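Side-chain contact in Pdx2 protein (Plasmodium falciparum, PDB 2ABW), which hydrolyses glutamine to glutamate and ammonia, which is channelled to the Pdx1 active site for pyridoxal 5'-phosphate (vitamin B6) synthesis: residues Ile23-Ile27 with Pro28-Ile32. Sequence-based numbering, arbitrary orientation.
Sequences IKLQI and PSLNI
The carbonyl oxygen of Ile23 is gripped twice by Gln26, once by its backbone N and once by its side-chain amide, Gln26 NE2 lying 2.8 Å from Ile23 O. The two donors come from opposite faces of the carbonyl plane, and NE2 is tilted out of it, with a bent N-H...O angle of 144°. The Gln26 side chain folds back on itself at its second torsion (chi2 -69°), which brings the amide over the type I turn Ile23-Gln26 just where the chain leaves helical geometry with a positive phi. A second type I turn follows at once, closed, in the conformer given for Ile27, by Leu30 N on Ile27 O at 2.9 Å. Together the turns reverse the chain, and apolar side chains bridge the bend. Ile23 CD1 meets Ile32 CG1 at 3.9 Å, the two isoleucine side chains lying alongside each other and running opposite ways, while the methyl tips Leu25 CD1 and Leu30 CD2 touch at 4.1 Å. With CG anti to the backbone N (chi1 -180°), Leu30 places CD2 against CD1 of Leu25. This surface connection joins helix 16-23 to edge strand 30-35 in a beta-alpha-beta crossover from strand 4-9; helix 204-219 packs against it through Gln207 and Tyr210, while Leu30 and Ile32 rest on Ile6 of strand 4-9.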
# COMPACT_ATOMS: atom_id res chain seq x y z
N ILE A 23 1.43 -6.19 14.58
CA ILE A 23 1.72 -6.71 15.92
C ILE A 23 1.35 -8.18 15.99
O ILE A 23 2.05 -8.90 16.68
CB ILE A 23 1.02 -5.88 16.97
CG1 ILE A 23 1.63 -4.46 16.97
CG2 ILE A 23 1.22 -6.52 18.33
CD1 ILE A 23 3.11 -4.38 17.10
N LYS A 24 0.33 -8.62 15.25
CA LYS A 24 -0.08 -10.01 15.28
C LYS A 24 1.02 -10.94 14.70
O LYS A 24 0.96 -12.17 14.89
CB LYS A 24 -1.30 -10.28 14.44
CG LYS A 24 -2.58 -9.83 15.01
CD LYS A 24 -3.74 -10.10 13.98
CE LYS A 24 -4.13 -11.56 13.95
NZ LYS A 24 -5.53 -11.76 13.19
N LEU A 25 1.92 -10.40 13.94
CA LEU A 25 3.07 -11.17 13.47
C LEU A 25 3.93 -11.71 14.61
O LEU A 25 4.65 -12.72 14.45
CB LEU A 25 3.98 -10.39 12.54
CG LEU A 25 3.36 -9.91 11.17
CD1 LEU A 25 4.27 -8.89 10.43
CD2 LEU A 25 2.96 -11.15 10.37
N GLN A 26 3.93 -11.02 15.75
CA GLN A 26 4.72 -11.44 16.91
C GLN A 26 6.20 -11.55 16.64
O GLN A 26 6.84 -12.43 17.19
CB GLN A 26 4.13 -12.71 17.52
CG GLN A 26 2.65 -12.48 18.02
CD GLN A 26 2.67 -11.54 19.21
OE1 GLN A 26 3.17 -11.92 20.28
NE2 GLN A 26 2.24 -10.30 19.04
N ILE A 27 6.76 -10.66 15.82
CA ILE A 27 8.19 -10.77 15.42
C ILE A 27 9.11 -9.94 16.31
O ILE A 27 9.06 -8.72 16.24
CB ILE A 27 8.38 -10.33 13.94
CG1 ILE A 27 7.64 -11.24 12.99
CG2 ILE A 27 9.91 -10.23 13.57
CD1 ILE A 27 7.61 -10.78 11.62
N PRO A 28 10.01 -10.60 17.08
CA PRO A 28 10.70 -9.83 18.08
C PRO A 28 11.29 -8.50 17.66
O PRO A 28 11.16 -7.57 18.42
CB PRO A 28 11.78 -10.79 18.62
CG PRO A 28 11.13 -12.08 18.50
CD PRO A 28 10.44 -12.02 17.17
N SER A 29 11.93 -8.48 16.48
CA SER A 29 12.76 -7.39 15.98
C SER A 29 11.90 -6.20 15.48
O SER A 29 12.45 -5.13 15.18
CB SER A 29 13.60 -7.94 14.79
OG SER A 29 14.63 -8.78 15.21
N LEU A 30 10.56 -6.37 15.40
CA LEU A 30 9.67 -5.39 14.78
C LEU A 30 8.99 -4.44 15.77
O LEU A 30 8.24 -4.84 16.68
CB LEU A 30 8.58 -6.13 14.00
CG LEU A 30 7.56 -5.27 13.27
CD1 LEU A 30 8.31 -4.34 12.28
CD2 LEU A 30 6.60 -6.14 12.46
N ASN A 31 9.16 -3.12 15.47
CA ASN A 31 8.49 -2.03 16.11
C ASN A 31 7.57 -1.35 15.11
O ASN A 31 8.02 -1.15 13.98
CB ASN A 31 9.56 -0.96 16.35
CG ASN A 31 10.72 -1.47 17.21
OD1 ASN A 31 10.52 -2.14 18.24
ND2 ASN A 31 11.93 -1.24 16.70
N ILE A 32 6.38 -0.94 15.54
CA ILE A 32 5.48 -0.17 14.65
C ILE A 32 5.24 1.17 15.22
O ILE A 32 5.05 1.33 16.41
CB ILE A 32 4.13 -0.88 14.46
CG1 ILE A 32 4.29 -2.34 14.00
CG2 ILE A 32 3.25 -0.11 13.53
CD1 ILE A 32 4.82 -2.52 12.58